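PDB 6OD8: putative aspartyl-tRNA synthetase from Leishmania major, which probably catalyses the ATP-dependent attachment of L-aspartate to tRNA(Asp), releasing AMP and diphosphate, as a class II aminoacyl-tRNA synthetase. Local coordinates for residues A[333-338]-A[526-531]; A[108-113]-A[211-216]. One frame throughout, in Å; residues are numbered along the deposited sequence.

Interaction 1 of 2, residues A[333-338]-A[526-531]; sequences SLFNYI and FGIGLE. With EDO (1,2-ethanediol), chain H.
Leu334 meets Phe526, and Ile528 meets Phe335, because of how the two aliphatic chains leave their backbones. With CG of Leu334 anti to the backbone N (chi1 164°), the CD2 branch is carried from helix 325-342 to the edge of the Phe526 ring, near the ring plane, 3.7 Å from CE1. Ile528 turns CG1 anti to its own carbonyl carbon (chi1 -49°), and both of its branches then meet the Phe335 ring. CD1 is the nearest, 3.6 Å from Phe335 CZ and oblique to the ring, while CG2 flanks the same CZ; the two side chains approach from opposite directions. The CD1 methyl also comes within 4.1 Å of Leu334 CD2, so Ile528 touches both helix residues.

Helix 333-338 and strand 526-529 run 29° from parallel, their axes 12.5 Å apart at closest approach, a gap bridged by side chains alone. Beyond them, Phe335 meets the ring of Phe445, and Phe526 and Ile528 also pack on strand 480-487. Ser333 OG accepts a hydrogen bond from a bound 1,2-ethanediol, probably a crystallisation additive.

All four touching residues are buried: here helix 325-342 meets strand 523-529, in the mixed, largely antiparallel sheet of the class II catalytic fold, by apolar contact alone, so shape fit and burial, not polar direction, set this part of the interface.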
# COMPACT_ATOMS: atom_id res chain seq x y z
N SER A 333 5.18 -0.70 19.55
CA SER A 333 3.91 0.01 19.58
C SER A 333 3.10 -0.31 18.33
O SER A 333 1.87 -0.43 18.39
CB SER A 333 4.14 1.52 19.69
OG SER A 333 4.82 1.85 20.89
N LEU A 334 3.79 -0.47 17.19
CA LEU A 334 3.11 -0.82 15.94
C LEU A 334 2.46 -2.19 16.04
O LEU A 334 1.30 -2.37 15.66
CB LEU A 334 4.13 -0.78 14.78
CG LEU A 334 3.74 -1.45 13.48
CD1 LEU A 334 2.61 -0.67 12.82
CD2 LEU A 334 4.93 -1.55 12.52
N PHE A 335 3.20 -3.18 16.54
CA PHE A 335 2.61 -4.51 16.65
C PHE A 335 1.48 -4.51 17.68
O PHE A 335 0.46 -5.16 17.47
CB PHE A 335 3.68 -5.55 16.99
CG PHE A 335 4.36 -6.17 15.78
CD1 PHE A 335 3.75 -7.20 15.08
CD2 PHE A 335 5.59 -5.71 15.35
CE1 PHE A 335 4.35 -7.76 13.95
CE2 PHE A 335 6.21 -6.27 14.23
CZ PHE A 335 5.59 -7.30 13.54
N ASN A 336 1.66 -3.79 18.80
CA ASN A 336 0.59 -3.70 19.79
C ASN A 336 -0.68 -3.16 19.15
O ASN A 336 -1.76 -3.72 19.33
CB ASN A 336 1.01 -2.81 20.96
CG ASN A 336 0.01 -2.80 22.09
OD1 ASN A 336 -0.41 -3.84 22.58
ND2 ASN A 336 -0.37 -1.62 22.52
N TYR A 337 -0.55 -2.07 18.40
CA TYR A 337 -1.70 -1.45 17.73
C TYR A 337 -2.40 -2.44 16.82
O TYR A 337 -3.64 -2.55 16.83
CB TYR A 337 -1.19 -0.24 16.94
CG TYR A 337 -2.21 0.57 16.16
CD1 TYR A 337 -2.75 1.74 16.70
CD2 TYR A 337 -2.58 0.22 14.87
CE1 TYR A 337 -3.66 2.52 15.98
CE2 TYR A 337 -3.50 0.99 14.14
CZ TYR A 337 -4.03 2.14 14.70
OH TYR A 337 -4.94 2.91 13.98
N ILE A 338 -1.63 -3.15 16.00
CA ILE A 338 -2.20 -4.10 15.04
C ILE A 338 -2.94 -5.22 15.78
O ILE A 338 -4.10 -5.52 15.49
CB ILE A 338 -1.10 -4.64 14.11
CG1 ILE A 338 -0.59 -3.52 13.20
CG2 ILE A 338 -1.60 -5.83 13.27
CD1 ILE A 338 0.62 -3.88 12.35
N PHE A 526 13.11 -1.52 10.08
CA PHE A 526 12.76 -2.94 10.18
C PHE A 526 11.82 -3.29 9.03
O PHE A 526 11.24 -2.41 8.40
CB PHE A 526 12.10 -3.25 11.53
CG PHE A 526 10.90 -2.38 11.85
CD1 PHE A 526 9.62 -2.79 11.48
CD2 PHE A 526 11.05 -1.19 12.56
CE1 PHE A 526 8.51 -2.00 11.79
CE2 PHE A 526 9.95 -0.40 12.90
CZ PHE A 526 8.68 -0.80 12.50
N GLY A 527 11.69 -4.59 8.77
CA GLY A 527 10.75 -5.07 7.76
C GLY A 527 9.94 -6.23 8.31
O GLY A 527 10.38 -6.93 9.22
N ILE A 528 8.74 -6.42 7.75
CA ILE A 528 7.82 -7.47 8.20
C ILE A 528 7.22 -8.13 6.97
O ILE A 528 6.70 -7.43 6.10
CB ILE A 528 6.67 -6.92 9.07
CG1 ILE A 528 7.15 -6.00 10.19
CG2 ILE A 528 5.77 -8.05 9.59
CD1 ILE A 528 6.03 -5.07 10.69
N GLY A 529 7.24 -9.47 6.91
CA GLY A 529 6.50 -10.17 5.86
C GLY A 529 5.00 -10.23 6.12
O GLY A 529 4.56 -10.71 7.18
N LEU A 530 4.19 -9.75 5.18
CA LEU A 530 2.75 -9.64 5.43
C LEU A 530 2.09 -11.01 5.56
O LEU A 530 1.37 -11.28 6.52
CB LEU A 530 2.08 -8.83 4.31
CG LEU A 530 0.55 -8.90 4.29
CD1 LEU A 530 -0.01 -8.22 5.50
CD2 LEU A 530 0.01 -8.26 2.99
N GLU A 531 2.31 -11.88 4.56
CA GLU A 531 1.75 -13.23 4.60
C GLU A 531 2.25 -13.98 5.83
O GLU A 531 1.48 -14.71 6.46
CB GLU A 531 2.13 -13.98 3.32
CG GLU A 531 1.65 -13.27 2.05
CD GLU A 531 2.66 -12.26 1.48
OE1 GLU A 531 3.57 -11.81 2.21
OE2 GLU A 531 2.54 -11.97 0.28
C1 EDO H . 6.15 -0.52 23.38
O1 EDO H . 4.96 0.20 23.75
C2 EDO H . 7.38 0.37 23.41
O2 EDO H . 7.06 1.65 22.86

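Interaction 2 of 2, residues A[108-113]-A[211-216]; sequences VLRDGS and DLRTLA
Arg110 and Arg213 make the main side-chain contact between these segments, and it is the aliphatic part of one that meets the charged end of the other. Arg110 is bent at chi3 (89°), which brings NH2 of its guanidinium to 3.6 Å from Arg213 CD, with Arg213 CB almost as near. The two chains cross at about a right angle, Arg213 running extended from CG to NE. A smaller apolar touch follows at Leu215, whose CD2 lies 3.6 Å from Ser113 CA.

The charges are paired outside the two segments. Glu140 takes one nitrogen from each arginine, Arg110 NH1 on OE2 and Arg213 NH1 on OE1, and so holds the two guanidinium groups as neighbours, their planes 25° apart. Arg110 NH2 forms a salt bridge with Asp286 of the second subunit.

Water supplies the polar link, since no direct hydrogen bond spans the gap. One water accepts from Arg110 NE at 2.8 Å, lying in the guanidinium plane at its edge. It donates a longer bond to Arg213 O, and its bond from Gly112 N is weak. A second water donates to Gly112 O and to Arg213 O, the latter at 2.8 Å, giving that carbonyl two water partners. Gly112 has a positive phi (60°), a conformation that favours glycine, where the chain turns after strand 104-111.

Across the contact, a type I turn from Asp211 to Thr214 leads into helix 215-237, with Thr214 at the N-cap. Strands 104-111 and 114-121 are antiparallel neighbours, so the Gly112 turn is that of a beta-hairpin: a hairpin turn of the OB-fold domain, which in this family binds the anticodon, packs with waters between on the N-terminal end of a helix of the class II catalytic domain.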
# COMPACT_ATOMS: atom_id res chain seq x y z
N VAL A 108 -29.99 -23.30 -0.19
CA VAL A 108 -29.22 -22.42 0.67
C VAL A 108 -28.54 -21.43 -0.24
O VAL A 108 -27.77 -21.83 -1.14
CB VAL A 108 -28.18 -23.17 1.52
CG1 VAL A 108 -27.33 -22.16 2.27
CG2 VAL A 108 -28.86 -24.14 2.49
N LEU A 109 -28.83 -20.14 -0.04
CA LEU A 109 -28.21 -19.05 -0.79
C LEU A 109 -27.15 -18.38 0.08
O LEU A 109 -27.33 -18.22 1.29
CB LEU A 109 -29.25 -18.02 -1.25
CG LEU A 109 -30.37 -18.63 -2.11
CD1 LEU A 109 -31.38 -17.56 -2.57
CD2 LEU A 109 -29.83 -19.42 -3.28
N ARG A 110 -26.05 -17.98 -0.56
CA ARG A 110 -24.82 -17.58 0.12
C ARG A 110 -24.24 -16.33 -0.53
O ARG A 110 -24.31 -16.16 -1.75
CB ARG A 110 -23.80 -18.73 0.03
CG ARG A 110 -22.50 -18.50 0.72
CD ARG A 110 -21.48 -19.57 0.35
NE ARG A 110 -20.70 -19.22 -0.85
CZ ARG A 110 -20.69 -19.91 -1.98
NH1 ARG A 110 -21.42 -21.03 -2.12
NH2 ARG A 110 -19.94 -19.49 -2.99
N ASP A 111 -23.64 -15.47 0.29
CA ASP A 111 -22.74 -14.43 -0.21
C ASP A 111 -21.62 -14.30 0.82
O ASP A 111 -21.80 -13.70 1.88
CB ASP A 111 -23.47 -13.11 -0.43
CG ASP A 111 -22.60 -12.08 -1.15
OD1 ASP A 111 -21.41 -12.37 -1.40
OD2 ASP A 111 -23.11 -10.99 -1.45
N GLY A 112 -20.48 -14.90 0.50
CA GLY A 112 -19.38 -14.94 1.47
C GLY A 112 -19.82 -15.65 2.74
O GLY A 112 -20.37 -16.75 2.69
N SER A 113 -19.65 -14.97 3.88
CA SER A 113 -19.95 -15.56 5.18
C SER A 113 -21.44 -15.56 5.53
O SER A 113 -21.81 -16.14 6.55
CB SER A 113 -19.17 -14.83 6.27
OG SER A 113 -19.42 -13.44 6.24
N ASP A 211 -11.66 -21.80 -3.98
CA ASP A 211 -11.20 -21.88 -2.59
C ASP A 211 -11.55 -20.62 -1.81
O ASP A 211 -11.91 -20.70 -0.63
CB ASP A 211 -9.69 -22.10 -2.53
CG ASP A 211 -9.16 -21.99 -1.10
OD1 ASP A 211 -9.37 -22.93 -0.32
OD2 ASP A 211 -8.63 -20.92 -0.74
N LEU A 212 -11.41 -19.44 -2.43
CA LEU A 212 -11.61 -18.21 -1.69
C LEU A 212 -13.04 -18.09 -1.18
O LEU A 212 -13.30 -17.27 -0.29
CB LEU A 212 -11.26 -16.99 -2.56
CG LEU A 212 -9.77 -16.76 -2.89
CD1 LEU A 212 -9.60 -15.69 -3.99
CD2 LEU A 212 -8.99 -16.36 -1.62
N ARG A 213 -13.99 -18.84 -1.75
CA ARG A 213 -15.38 -18.76 -1.34
C ARG A 213 -15.64 -19.42 0.02
O ARG A 213 -16.71 -19.21 0.59
CB ARG A 213 -16.28 -19.41 -2.40
CG ARG A 213 -16.09 -18.80 -3.79
CD ARG A 213 -16.86 -19.59 -4.88
NE ARG A 213 -16.36 -19.19 -6.20
CZ ARG A 213 -16.86 -19.59 -7.35
NH1 ARG A 213 -17.90 -20.42 -7.40
NH2 ARG A 213 -16.31 -19.15 -8.47
N THR A 214 -14.70 -20.22 0.53
CA THR A 214 -14.88 -20.86 1.83
C THR A 214 -14.79 -19.82 2.94
O THR A 214 -14.20 -18.75 2.78
CB THR A 214 -13.85 -21.97 2.07
OG1 THR A 214 -12.55 -21.40 2.15
CG2 THR A 214 -13.87 -23.01 0.93
N LEU A 215 -15.41 -20.14 4.09
CA LEU A 215 -15.41 -19.21 5.21
C LEU A 215 -14.00 -18.86 5.64
O LEU A 215 -13.66 -17.68 5.78
CB LEU A 215 -16.18 -19.80 6.41
CG LEU A 215 -17.69 -19.95 6.27
CD1 LEU A 215 -18.24 -20.70 7.50
CD2 LEU A 215 -18.30 -18.60 6.16
N ALA A 216 -13.17 -19.88 5.87
CA ALA A 216 -11.84 -19.63 6.44
C ALA A 216 -10.96 -18.88 5.46
O ALA A 216 -10.28 -17.92 5.84
CB ALA A 216 -11.18 -20.95 6.86
O HOH W 1 -18.84 -17.09 -0.72
O HOH W 2 -18.33 -19.00 2.83

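In the fold
After an N-terminal helix and loop, the chain builds the OB-fold domain, and interaction 2 closes a loop of 97 residues when the start of helix 215-237 returns to the turn after strand 104-111. That helix belongs to the class II catalytic part. Interaction 1 opens later, on helix 325-342, and closes over 187 intervening residues when the chain returns to strand 523-529 near its C-terminal end. The two loops therefore follow in series, neither nesting nor crossing, and their centres lie 29 Å apart. Interaction 2 joins two domains at a junction next to the second subunit, whereas interaction 1 ties a helix to the sheet within the catalytic domain.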